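Local coordinates for malonyl coenzyme A-acyl carrier protein transacylase (Helicobacter pylori, PDB 2H1Y) that probably transfers the malonyl group from malonyl-CoA to holo acyl carrier protein, giving malonyl-ACP and free coenzyme A, a step that feeds fatty acid synthesis, at residues G130-E135 with E215-K220; P20-Q25 with K67-T72; E244-H247 with K251-E254; V79-Y84 with L117-A122; R265-V270 with K294-K299. All blocks are in the same frame, centred on the assembly; numbering follows the deposited sequence.

Interaction 1 (G130-E135 with E215-K220)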
# COMPACT_ATOMS: atom_id res chain seq x y z
N GLY A 130 6.66 -6.74 7.27
CA GLY A 130 6.07 -8.01 6.85
C GLY A 130 6.40 -9.15 7.80
O GLY A 130 5.55 -10.00 8.10
N LYS A 131 7.64 -9.16 8.28
CA LYS A 131 8.12 -10.22 9.15
C LYS A 131 7.39 -10.14 10.48
O LYS A 131 6.91 -11.16 11.01
CB LYS A 131 9.62 -10.07 9.36
CG LYS A 131 10.32 -11.32 9.76
CD LYS A 131 11.83 -11.12 9.84
CE LYS A 131 12.55 -12.47 9.88
NZ LYS A 131 11.86 -13.43 10.81
N MET A 132 7.27 -8.92 11.00
CA MET A 132 6.60 -8.70 12.27
C MET A 132 5.09 -8.96 12.22
O MET A 132 4.50 -9.45 13.18
CB MET A 132 6.91 -7.31 12.81
CG MET A 132 8.37 -7.10 13.12
SD MET A 132 8.66 -5.39 13.60
CE MET A 132 10.43 -5.40 13.95
N MET A 133 4.48 -8.66 11.08
CA MET A 133 3.07 -9.02 10.87
C MET A 133 2.89 -10.54 10.87
O MET A 133 1.91 -11.06 11.42
CB MET A 133 2.52 -8.38 9.58
CG MET A 133 2.15 -6.90 9.73
SD MET A 133 1.60 -6.05 8.22
CE MET A 133 0.35 -7.19 7.61
N GLN A 134 3.83 -11.26 10.26
CA GLN A 134 3.76 -12.71 10.21
C GLN A 134 4.00 -13.32 11.58
O GLN A 134 3.28 -14.23 11.99
CB GLN A 134 4.74 -13.29 9.20
CG GLN A 134 4.50 -12.80 7.78
CD GLN A 134 5.26 -13.62 6.74
OE1 GLN A 134 4.73 -14.62 6.21
NE2 GLN A 134 6.50 -13.20 6.42
N GLU A 135 5.00 -12.82 12.28
CA GLU A 135 5.33 -13.30 13.62
C GLU A 135 4.19 -13.03 14.60
O GLU A 135 3.80 -13.93 15.35
CB GLU A 135 6.60 -12.64 14.14
CG GLU A 135 7.88 -13.03 13.37
CD GLU A 135 9.06 -12.12 13.72
OE1 GLU A 135 8.91 -11.18 14.55
OE2 GLU A 135 10.14 -12.34 13.14
N GLU A 215 -1.14 -5.37 17.66
CA GLU A 215 -0.73 -4.72 18.92
C GLU A 215 0.68 -5.12 19.36
O GLU A 215 1.51 -4.24 19.59
CB GLU A 215 -1.72 -5.01 20.06
CG GLU A 215 -2.27 -3.77 20.79
CD GLU A 215 -1.20 -2.95 21.52
OE1 GLU A 215 -0.62 -3.44 22.52
OE2 GLU A 215 -0.95 -1.80 21.10
N PRO A 216 0.96 -6.44 19.46
CA PRO A 216 2.30 -6.82 19.91
C PRO A 216 3.42 -6.03 19.25
O PRO A 216 4.32 -5.60 19.95
CB PRO A 216 2.39 -8.30 19.53
CG PRO A 216 1.00 -8.79 19.64
CD PRO A 216 0.12 -7.63 19.19
N MET A 217 3.35 -5.82 17.94
CA MET A 217 4.47 -5.30 17.15
C MET A 217 4.62 -3.78 17.17
O MET A 217 5.65 -3.27 16.67
CB MET A 217 4.41 -5.80 15.68
CG MET A 217 3.46 -5.01 14.74
SD MET A 217 3.44 -5.54 12.99
CE MET A 217 4.83 -4.63 12.31
N ILE A 218 3.63 -3.06 17.72
CA ILE A 218 3.64 -1.57 17.63
C ILE A 218 4.92 -0.96 18.19
O ILE A 218 5.54 -0.11 17.54
CB ILE A 218 2.35 -0.84 18.20
CG1 ILE A 218 2.17 -1.05 19.71
CG2 ILE A 218 1.11 -1.23 17.43
CD1 ILE A 218 1.55 0.17 20.47
N PHE A 219 5.36 -1.41 19.36
CA PHE A 219 6.59 -0.86 19.89
C PHE A 219 7.86 -1.14 19.07
O PHE A 219 8.60 -0.20 18.77
CB PHE A 219 6.82 -1.11 21.39
CG PHE A 219 7.80 -0.15 21.94
CD1 PHE A 219 7.37 1.10 22.39
CD2 PHE A 219 9.18 -0.41 21.86
CE1 PHE A 219 8.29 2.05 22.82
CE2 PHE A 219 10.11 0.52 22.28
CZ PHE A 219 9.67 1.76 22.76
N LYS A 220 8.11 -2.41 18.73
CA LYS A 220 9.26 -2.78 17.88
C LYS A 220 9.31 -1.99 16.57
O LYS A 220 10.38 -1.60 16.09
CB LYS A 220 9.28 -4.28 17.58
CG LYS A 220 9.71 -5.16 18.76
CD LYS A 220 10.41 -6.47 18.30
CE LYS A 220 11.87 -6.24 17.81
NZ LYS A 220 12.73 -7.47 17.93
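Met132 and Met217 meet with their side chains slanted across one another, the terminal methyl CE of Met217 lying 3.4 Å from Met132 CB. Met217 reaches this place from an unusual start: its CG stands between the backbone N and the carbonyl carbon (chi1 82°), the most crowded of the staggered positions, and a bend at the thioether (chi3 -85°) turns CE back toward the base of Met132. Met132 does the contrary. Its chain is fully extended beyond CG, which carries the methyl along the surface of the other segment to Lys220, where CE sits 4.0 Å from Lys220 CB and the two side chains cross at about a right angle. The contact joins helix 119-137 to residues 215-220, which run into helix 218-228, far apart in sequence within the acyltransferase fold, and the side chains that meet are apolar, thioether and aliphatic carbon. Met133, one residue further along, has its CB directed away from Met217, yet its CG still comes within 3.8 Å of Met217 SD, so that the sulfur touches both consecutive methionines. Leu260 also packs on Met217, while Ser209, Leu214 and Gln73 touch Met133. At the outer margin Lys131 NZ pairs with Glu135 OE2 at 3.1 Å, one helical turn on, whereas Lys220 NZ stays 6.3 Å from Glu135 OE1, too far for a salt bridge, though a weak long-range attraction is possible.

Interaction 2 (P20-Q25 with K67-T72)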
# COMPACT_ATOMS: atom_id res chain seq x y z
N PRO A 20 0.40 1.58 -4.01
CA PRO A 20 -0.39 0.41 -3.71
C PRO A 20 0.26 -0.43 -2.64
O PRO A 20 1.45 -0.27 -2.38
CB PRO A 20 -0.43 -0.34 -5.05
CG PRO A 20 0.76 0.09 -5.80
CD PRO A 20 1.22 1.41 -5.22
N GLY A 21 -0.54 -1.29 -2.03
CA GLY A 21 -0.13 -2.21 -0.99
C GLY A 21 -0.42 -3.64 -1.39
O GLY A 21 -0.45 -3.99 -2.57
N GLN A 22 -0.65 -4.49 -0.39
CA GLN A 22 -0.71 -5.92 -0.60
C GLN A 22 -1.91 -6.33 -1.47
O GLN A 22 -3.00 -5.76 -1.34
CB GLN A 22 -0.70 -6.64 0.75
CG GLN A 22 0.06 -7.96 0.73
CD GLN A 22 0.72 -8.26 2.07
OE1 GLN A 22 1.31 -7.38 2.72
NE2 GLN A 22 0.61 -9.52 2.49
N GLY A 23 -1.69 -7.32 -2.35
CA GLY A 23 -2.62 -7.67 -3.43
C GLY A 23 -2.25 -7.16 -4.84
O GLY A 23 -2.91 -7.52 -5.83
N SER A 24 -1.21 -6.32 -4.94
CA SER A 24 -0.77 -5.76 -6.22
C SER A 24 0.54 -6.38 -6.73
O SER A 24 0.93 -6.20 -7.89
CB SER A 24 -0.66 -4.25 -6.12
OG SER A 24 0.28 -3.85 -5.14
N GLN A 25 1.21 -7.14 -5.87
CA GLN A 25 2.37 -7.91 -6.32
C GLN A 25 1.95 -8.92 -7.39
O GLN A 25 0.81 -9.40 -7.39
CB GLN A 25 3.07 -8.63 -5.15
CG GLN A 25 2.39 -9.90 -4.67
CD GLN A 25 1.16 -9.64 -3.83
OE1 GLN A 25 0.72 -8.49 -3.69
NE2 GLN A 25 0.61 -10.69 -3.26
N LYS A 67 5.48 -14.85 -1.88
CA LYS A 67 4.19 -15.07 -1.23
C LYS A 67 4.17 -14.59 0.22
O LYS A 67 3.11 -14.32 0.76
CB LYS A 67 3.81 -16.55 -1.28
CG LYS A 67 3.02 -16.90 -2.52
CD LYS A 67 3.17 -18.37 -2.90
CE LYS A 67 2.75 -18.62 -4.36
NZ LYS A 67 1.50 -17.86 -4.73
N GLU A 68 5.35 -14.49 0.84
CA GLU A 68 5.44 -14.05 2.22
C GLU A 68 5.36 -12.53 2.35
O GLU A 68 6.02 -11.82 1.59
CB GLU A 68 6.71 -14.59 2.90
CG GLU A 68 6.72 -16.10 3.21
CD GLU A 68 5.32 -16.70 3.40
OE1 GLU A 68 4.65 -17.01 2.38
OE2 GLU A 68 4.88 -16.86 4.56
N SER A 69 4.55 -12.06 3.30
CA SER A 69 4.47 -10.64 3.65
C SER A 69 5.86 -10.01 3.75
O SER A 69 6.05 -8.88 3.34
CB SER A 69 3.72 -10.43 4.98
OG SER A 69 2.33 -10.71 4.85
N ALA A 70 6.84 -10.76 4.27
CA ALA A 70 8.18 -10.22 4.43
C ALA A 70 8.86 -9.91 3.09
O ALA A 70 9.77 -9.07 3.03
CB ALA A 70 9.04 -11.14 5.28
N TYR A 71 8.44 -10.58 2.02
CA TYR A 71 9.03 -10.30 0.71
C TYR A 71 8.11 -9.57 -0.25
O TYR A 71 8.58 -8.84 -1.15
CB TYR A 71 9.69 -11.55 0.10
CG TYR A 71 10.81 -12.03 1.00
CD1 TYR A 71 12.08 -11.47 0.93
CD2 TYR A 71 10.56 -13.00 1.98
CE1 TYR A 71 13.10 -11.89 1.78
CE2 TYR A 71 11.57 -13.43 2.84
CZ TYR A 71 12.84 -12.87 2.73
OH TYR A 71 13.84 -13.30 3.58
N THR A 72 6.81 -9.71 -0.03
CA THR A 72 5.82 -8.94 -0.77
C THR A 72 5.96 -7.43 -0.51
O THR A 72 6.10 -6.63 -1.46
CB THR A 72 4.45 -9.37 -0.38
OG1 THR A 72 4.36 -10.77 -0.58
CG2 THR A 72 3.44 -8.70 -1.27
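Gln25 folds its side chain over the methyl of Thr72, with the carboxamide laid flat against it: Thr72 CG2 lies 3.6 Å from Gln25 CD and 4.0 Å from Gln25 NE2, well over the amide face. Two opposite bends (chi1 79°, chi2 -77°) curl the glutamine back, and its OE1 accepts the backbone N-H of Gly23 at 3.0 Å, in the carbonyl plane and on a lone pair. The amide is therefore held by its own loop while its flat side receives the methyl. Gln22 comes to the same helix end from three residues earlier in the loop. Its side chain crosses that of Thr72 at roughly a right angle, Gln22 CG 4.0 Å from Thr72 CG2, and its NE2 donates to Ser69 OG over 3.2 Å in a nearly straight bond (161°) close to the amide plane. The other end, OE1, accepts from Gln73, so both halves of the Gln22 head are used. Thr72 keeps its hydroxyl turned from the loop, where OG1 bonds to Leu66 O. Within the loop, a type II turn runs from Gly21 to Ser24, and Ser24 OG returns to Gly21 O at 2.7 Å. The sequence beginning one residue after strand 15-19 is the GQGSQ motif of FabD-type acyltransferases; it probably borders the active site, as in relatives, and here it rests on the N-terminal turn of helix 69-90.

Interaction 3 (E244-H247 with K251-E254)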
# COMPACT_ATOMS: atom_id res chain seq x y z
N GLU A 244 -5.68 12.51 7.82
CA GLU A 244 -5.09 13.84 7.97
C GLU A 244 -3.67 13.83 7.41
O GLU A 244 -2.93 12.88 7.62
CB GLU A 244 -5.09 14.26 9.45
CG GLU A 244 -6.51 14.37 10.08
CD GLU A 244 -6.52 14.41 11.63
OE1 GLU A 244 -5.79 13.61 12.27
OE2 GLU A 244 -7.29 15.24 12.20
N ALA A 245 -3.31 14.89 6.67
CA ALA A 245 -1.98 15.06 6.07
C ALA A 245 -0.89 15.24 7.11
O ALA A 245 -1.16 15.76 8.18
CB ALA A 245 -1.98 16.25 5.13
N TYR A 246 0.33 14.80 6.79
CA TYR A 246 1.52 14.98 7.63
C TYR A 246 2.80 15.05 6.82
O TYR A 246 2.87 14.53 5.71
CB TYR A 246 1.64 13.91 8.72
CG TYR A 246 1.85 12.49 8.24
CD1 TYR A 246 0.75 11.68 7.88
CD2 TYR A 246 3.13 11.93 8.18
CE1 TYR A 246 0.93 10.36 7.47
CE2 TYR A 246 3.31 10.60 7.74
CZ TYR A 246 2.21 9.83 7.40
OH TYR A 246 2.38 8.53 6.98
N HIS A 247 3.82 15.70 7.39
CA HIS A 247 5.04 16.04 6.65
C HIS A 247 6.28 16.16 7.55
O HIS A 247 7.20 16.94 7.23
CB HIS A 247 4.82 17.37 5.92
CG HIS A 247 4.26 18.44 6.80
ND1 HIS A 247 2.99 18.36 7.35
CD2 HIS A 247 4.81 19.58 7.28
CE1 HIS A 247 2.77 19.42 8.10
NE2 HIS A 247 3.86 20.17 8.08
N LYS A 251 5.42 12.85 13.37
CA LYS A 251 4.12 12.44 12.90
C LYS A 251 4.16 11.11 12.13
O LYS A 251 3.40 10.19 12.43
CB LYS A 251 3.50 13.57 12.09
CG LYS A 251 2.77 14.60 12.94
CD LYS A 251 1.43 14.02 13.39
CE LYS A 251 0.71 14.89 14.38
NZ LYS A 251 -0.43 14.09 14.92
N ALA A 252 5.06 11.00 11.16
CA ALA A 252 5.28 9.72 10.50
C ALA A 252 5.46 8.56 11.49
O ALA A 252 4.77 7.54 11.36
CB ALA A 252 6.45 9.80 9.52
N VAL A 253 6.37 8.72 12.47
CA VAL A 253 6.62 7.69 13.51
C VAL A 253 5.30 7.30 14.13
O VAL A 253 4.97 6.12 14.18
CB VAL A 253 7.60 8.14 14.66
CG1 VAL A 253 7.67 7.08 15.78
CG2 VAL A 253 9.01 8.44 14.12
N GLU A 254 4.56 8.31 14.57
CA GLU A 254 3.27 8.11 15.20
C GLU A 254 2.25 7.48 14.25
O GLU A 254 1.55 6.52 14.60
CB GLU A 254 2.76 9.45 15.74
CG GLU A 254 1.38 9.37 16.37
CD GLU A 254 0.77 10.73 16.68
OE1 GLU A 254 1.50 11.73 16.84
OE2 GLU A 254 -0.48 10.79 16.77
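Tyr246 lies against the first turns of the helix that follows it in the chain, making this a tight strand-turn-helix connection: the short strand 245-246, antiparallel to 236-238 at the edge of the mixed sheet, leads almost at once into helix 249-259. The contact is chiefly van der Waals. The ring leans obliquely over the helix backbone, its CE2 3.5 Å from Ala252 CA and 3.7 Å from Ala252 CB, and the small alanine lets it come this close. Nearer the strand, Tyr246 CB rests 3.9 Å from Lys251 CB. The tyrosine attains this position with CG placed between its backbone N and carbonyl carbon (chi1 65°), which throws the ring toward the helix. Leu255 and Leu256 of the same helix continue the apolar bed. Of polar bonds, the ring carries one at its far end, where the hydroxyl pairs with Glu107 OE1 and so ties this edge of the sheet to helix 105-116; the backbone of Tyr246 pairs with Ile237. Ionic contributions are slight and lie at the surface. Lys251 bends at chi2 (-76°), leading its amine away from the tyrosine to a long salt bridge, 3.6 Å from Lys251 NZ to Glu254 OE1. One further neighbour comes from within the strand segment itself: Glu244 O stands at the edge of the Tyr246 ring, in its plane, 3.9 Å from CD1.

Interaction 4 (V79-Y84 with L117-A122)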
# COMPACT_ATOMS: atom_id res chain seq x y z
N VAL A 79 9.17 -1.75 -6.86
CA VAL A 79 8.62 -1.26 -8.12
C VAL A 79 8.08 0.18 -7.97
O VAL A 79 8.34 1.05 -8.82
CB VAL A 79 7.60 -2.26 -8.69
CG1 VAL A 79 6.98 -1.76 -10.00
CG2 VAL A 79 8.26 -3.66 -8.85
N SER A 80 7.36 0.47 -6.88
CA SER A 80 6.95 1.86 -6.62
C SER A 80 8.13 2.84 -6.68
O SER A 80 8.04 3.88 -7.34
CB SER A 80 6.24 1.99 -5.28
OG SER A 80 4.98 1.37 -5.32
N TYR A 81 9.23 2.47 -6.02
CA TYR A 81 10.45 3.30 -5.97
C TYR A 81 10.96 3.56 -7.36
O TYR A 81 11.22 4.69 -7.72
CB TYR A 81 11.55 2.65 -5.11
CG TYR A 81 12.72 3.56 -4.86
CD1 TYR A 81 13.83 3.56 -5.72
CD2 TYR A 81 12.74 4.43 -3.75
CE1 TYR A 81 14.90 4.39 -5.52
CE2 TYR A 81 13.83 5.28 -3.52
CZ TYR A 81 14.90 5.25 -4.42
OH TYR A 81 16.00 6.07 -4.23
N ILE A 82 11.08 2.48 -8.15
CA ILE A 82 11.61 2.56 -9.51
C ILE A 82 10.70 3.40 -10.41
O ILE A 82 11.17 4.32 -11.09
CB ILE A 82 11.88 1.16 -10.14
CG1 ILE A 82 13.02 0.47 -9.39
CG2 ILE A 82 12.21 1.29 -11.61
CD1 ILE A 82 13.21 -0.97 -9.72
N ALA A 83 9.41 3.09 -10.39
CA ALA A 83 8.40 3.92 -11.05
C ALA A 83 8.61 5.40 -10.75
O ALA A 83 8.58 6.23 -11.67
CB ALA A 83 7.01 3.50 -10.64
N TYR A 84 8.84 5.73 -9.47
CA TYR A 84 9.02 7.12 -9.06
C TYR A 84 10.29 7.78 -9.65
O TYR A 84 10.22 8.88 -10.20
CB TYR A 84 9.02 7.25 -7.54
CG TYR A 84 9.11 8.69 -7.08
CD1 TYR A 84 10.33 9.38 -7.10
CD2 TYR A 84 7.98 9.36 -6.62
CE1 TYR A 84 10.42 10.71 -6.67
CE2 TYR A 84 8.05 10.66 -6.19
CZ TYR A 84 9.27 11.33 -6.22
OH TYR A 84 9.31 12.63 -5.80
N LEU A 117 13.13 8.55 3.91
CA LEU A 117 13.54 7.16 4.00
C LEU A 117 14.34 6.76 2.77
O LEU A 117 13.79 6.71 1.67
CB LEU A 117 12.30 6.30 4.16
CG LEU A 117 12.21 5.20 5.19
CD1 LEU A 117 12.92 5.54 6.48
CD2 LEU A 117 10.73 4.91 5.44
N ASP A 118 15.64 6.50 2.96
CA ASP A 118 16.53 6.08 1.88
C ASP A 118 16.12 4.73 1.33
O ASP A 118 15.50 3.91 2.03
CB ASP A 118 18.00 5.98 2.35
CG ASP A 118 18.53 7.30 2.88
OD1 ASP A 118 18.10 8.37 2.38
OD2 ASP A 118 19.38 7.26 3.80
N PHE A 119 16.52 4.49 0.08
CA PHE A 119 16.24 3.23 -0.58
C PHE A 119 16.48 1.99 0.29
O PHE A 119 15.52 1.28 0.61
CB PHE A 119 16.99 3.13 -1.92
CG PHE A 119 16.60 1.93 -2.72
CD1 PHE A 119 15.26 1.64 -2.95
CD2 PHE A 119 17.58 1.08 -3.21
CE1 PHE A 119 14.89 0.52 -3.67
CE2 PHE A 119 17.23 -0.05 -3.93
CZ PHE A 119 15.88 -0.32 -4.17
N GLU A 120 17.72 1.72 0.69
CA GLU A 120 17.98 0.44 1.38
C GLU A 120 17.38 0.39 2.77
O GLU A 120 16.99 -0.67 3.22
CB GLU A 120 19.45 -0.06 1.34
CG GLU A 120 20.52 0.98 1.13
CD GLU A 120 20.61 1.44 -0.31
OE1 GLU A 120 20.31 2.64 -0.55
OE2 GLU A 120 20.97 0.63 -1.20
N LYS A 121 17.26 1.54 3.42
CA LYS A 121 16.56 1.61 4.70
C LYS A 121 15.07 1.28 4.59
O LYS A 121 14.50 0.65 5.49
CB LYS A 121 16.77 2.97 5.37
CG LYS A 121 18.07 3.08 6.13
CD LYS A 121 17.99 4.20 7.18
CE LYS A 121 19.34 4.47 7.83
NZ LYS A 121 20.15 5.30 6.91
N ALA A 122 14.44 1.69 3.49
CA ALA A 122 13.01 1.43 3.32
C ALA A 122 12.74 -0.04 3.03
O ALA A 122 11.78 -0.62 3.57
CB ALA A 122 12.43 2.32 2.25
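Tyr81 turns one face of its ring to Phe119, and Phe119 CD1 sits almost exactly above the middle of that face, 3.5 Å from the ring plane. The two rings are neither parallel nor perpendicular: their planes meet at 34° with the centroids 4.5 Å apart, an oblique aromatic pair. Because Phe119 CD1 is near the ring centre, it has much the same distance to every atom of the tyrosine ring, from 3.7 Å between Phe119 CD1 and Tyr81 CD1 to 4.0 Å between Phe119 CD1 and Tyr81 CE2. The phenylalanine lies slantwise over its partner. Its CE1 leans toward the root of the tyrosine, 3.9 Å from Tyr81 CG, while its CB reaches the other end, 3.9 Å from Tyr81 OH. Both side chains leave their helices alike, each CG opposite the backbone N (chi1 -171° in Tyr81 and -173° in Phe119), which extends the rings into the space between the two backbones and lets a single pair of residues span a CA separation of 7.9 Å. Phe119 opens helix 119-137, directly after Asp118 at the N-cap position; the Asp118 carboxylate makes no capping bond and instead pairs with Lys230. In the alpha/beta fold, the contact joins the middle of helix 69-90 to the first turn of helix 119-137. Leu43 of helix 38-51 and Leu113 of helix 105-116 also pack on Tyr81, Phe119 touches Tyr77 and Leu78 one turn back on helix 69-90, and Ser80 on the neighbouring flank of that helix bonds to Leu283 O at the end of strand 279-283.

Interaction 5 (R265-V270 with K294-K299)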
# COMPACT_ATOMS: atom_id res chain seq x y z
N ARG A 265 -8.37 3.61 5.96
CA ARG A 265 -9.53 4.40 5.53
C ARG A 265 -9.32 4.98 4.15
O ARG A 265 -9.39 6.20 3.95
CB ARG A 265 -9.82 5.52 6.53
CG ARG A 265 -10.23 5.04 7.89
CD ARG A 265 -11.24 5.99 8.46
NE ARG A 265 -10.58 7.11 9.13
CZ ARG A 265 -11.07 8.35 9.20
NH1 ARG A 265 -12.22 8.65 8.61
NH2 ARG A 265 -10.39 9.28 9.85
N TYR A 266 -9.10 4.10 3.18
CA TYR A 266 -8.71 4.52 1.84
C TYR A 266 -9.79 5.39 1.16
O TYR A 266 -9.46 6.40 0.51
CB TYR A 266 -8.29 3.33 0.97
CG TYR A 266 -7.80 3.78 -0.37
CD1 TYR A 266 -6.51 4.26 -0.53
CD2 TYR A 266 -8.65 3.79 -1.46
CE1 TYR A 266 -6.08 4.71 -1.78
CE2 TYR A 266 -8.23 4.25 -2.72
CZ TYR A 266 -6.95 4.70 -2.87
OH TYR A 266 -6.54 5.15 -4.11
N GLN A 267 -11.05 4.98 1.31
CA GLN A 267 -12.22 5.77 0.88
C GLN A 267 -12.23 7.23 1.39
O GLN A 267 -12.28 8.17 0.59
CB GLN A 267 -13.50 5.08 1.32
CG GLN A 267 -14.72 5.94 1.17
CD GLN A 267 -15.98 5.13 1.05
OE1 GLN A 267 -16.33 4.36 1.95
NE2 GLN A 267 -16.66 5.29 -0.07
N ASP A 268 -12.20 7.41 2.71
CA ASP A 268 -12.21 8.76 3.30
C ASP A 268 -11.04 9.59 2.79
O ASP A 268 -11.20 10.78 2.51
CB ASP A 268 -12.22 8.70 4.83
CG ASP A 268 -13.44 8.00 5.38
OD1 ASP A 268 -14.50 8.15 4.75
OD2 ASP A 268 -13.34 7.30 6.41
N CYS A 269 -9.89 8.94 2.64
CA CYS A 269 -8.67 9.60 2.19
C CYS A 269 -8.80 10.17 0.80
O CYS A 269 -8.41 11.32 0.57
CB CYS A 269 -7.49 8.65 2.26
SG CYS A 269 -6.91 8.37 3.93
N VAL A 270 -9.37 9.38 -0.12
CA VAL A 270 -9.58 9.85 -1.47
C VAL A 270 -10.61 11.00 -1.48
O VAL A 270 -10.36 12.07 -2.05
CB VAL A 270 -9.93 8.69 -2.46
CG1 VAL A 270 -10.22 9.21 -3.84
CG2 VAL A 270 -8.79 7.70 -2.54
N LYS A 294 -12.28 4.17 -9.45
CA LYS A 294 -13.41 4.14 -10.37
C LYS A 294 -14.66 4.45 -9.57
O LYS A 294 -15.45 5.31 -9.96
CB LYS A 294 -13.57 2.77 -11.05
CG LYS A 294 -12.53 2.45 -12.13
CD LYS A 294 -12.36 3.60 -13.13
CE LYS A 294 -11.26 3.29 -14.13
NZ LYS A 294 -11.35 4.20 -15.29
N ARG A 295 -14.79 3.78 -8.42
CA ARG A 295 -15.97 3.92 -7.55
C ARG A 295 -15.90 5.16 -6.65
O ARG A 295 -16.86 5.47 -5.95
CB ARG A 295 -16.17 2.68 -6.67
CG ARG A 295 -15.87 1.30 -7.30
CD ARG A 295 -17.06 0.72 -8.07
NE ARG A 295 -16.84 0.92 -9.50
CZ ARG A 295 -17.45 1.84 -10.23
NH1 ARG A 295 -18.36 2.63 -9.67
NH2 ARG A 295 -17.15 1.98 -11.52
N LEU A 296 -14.78 5.88 -6.67
CA LEU A 296 -14.52 6.94 -5.69
C LEU A 296 -14.32 8.34 -6.26
O LEU A 296 -14.40 9.32 -5.52
CB LEU A 296 -13.30 6.57 -4.87
CG LEU A 296 -13.49 5.47 -3.85
CD1 LEU A 296 -12.13 4.97 -3.40
CD2 LEU A 296 -14.36 5.98 -2.68
N SER A 297 -14.03 8.44 -7.55
CA SER A 297 -13.67 9.72 -8.14
C SER A 297 -13.83 9.67 -9.64
O SER A 297 -13.78 8.60 -10.23
CB SER A 297 -12.20 10.03 -7.81
OG SER A 297 -11.69 11.07 -8.63
N ASN A 298 -14.00 10.82 -10.26
CA ASN A 298 -14.10 10.89 -11.73
C ASN A 298 -12.83 11.34 -12.40
O ASN A 298 -12.79 11.47 -13.62
CB ASN A 298 -15.26 11.79 -12.12
CG ASN A 298 -16.55 11.31 -11.54
OD1 ASN A 298 -16.93 10.16 -11.77
ND2 ASN A 298 -17.20 12.15 -10.72
N LYS A 299 -11.80 11.57 -11.58
CA LYS A 299 -10.50 12.01 -12.04
C LYS A 299 -9.70 10.82 -12.50
O LYS A 299 -9.83 9.73 -11.95
CB LYS A 299 -9.76 12.70 -10.90
CG LYS A 299 -10.62 13.67 -10.11
CD LYS A 299 -10.91 14.91 -10.90
CE LYS A 299 -11.67 15.95 -10.07
NZ LYS A 299 -10.75 16.58 -9.09
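Leu296 points its side chain against the face of helix 266-271 made by Tyr266, Gln267 and Val270. Its CB comes first, 4.2 Å from Val270 CG1, the two side chains crossing at about a right angle. From there CG leaves opposite the carbonyl carbon (chi1 -74°), and the fork beyond it straddles the helix surface. One branch, CD1, goes to the tyrosine and ends 4.0 Å from Tyr266 CE2, approaching the ring obliquely. The second branch, CD2, runs across the aliphatic part of Gln267, 3.9 Å from Gln267 CG. Within the helix, Val270 CG2 lies 3.4 Å above the plane of the Tyr266 ring, offset toward its rim, one turn after the tyrosine, and the ring is fixed at its far end by the bond of its hydroxyl to Asn293 OD1. The loop that carries Leu296 runs from helix 288-294 to the edge strand 301-304 of the central sheet. Just past the leucine, Ser297 OG accepts from Lys299 N at 3.0 Å in a nearly straight bond (165°), the ST turn that shapes this loop, and the same hydroxyl pairs with Asn274 OD1. Within the helix segment, the N-cap residue Arg265 makes a salt bridge from NH1 to Asp268 OD2 at 2.8 Å. While Ser297 OG, Tyr266 OH and the Arg265-Asp268 pair bond around it, the contact itself rests on dispersion between carbon surfaces, which suggests that shape, more than directional bonding, sets how the loop lies on the helix.

Interactions 1, 2 and 4 are linked through two shared helices and through interaction 2, which touches both others. Interactions 1 and 4 use opposite ends of helix 119-137, their centres 22 Å apart; interactions 2 and 4 share helix 69-90, with Pro20 CD 3.8 Å from Ser80 OG. Interactions 1 and 2 touch where Gly130 O meets Ser69 CB at 3.6 Å. Interactions 3 and 5 involve consecutive helices, nearest atoms about 6 Å apart. Interaction 2 lies nearest the chain's centre, about 9 Å away, and its loop probably borders the active site, as in relatives. Glu107, bonded to Tyr246 of interaction 3, lies on helix 105-116, just after strand 99-102 of the mixed sheet.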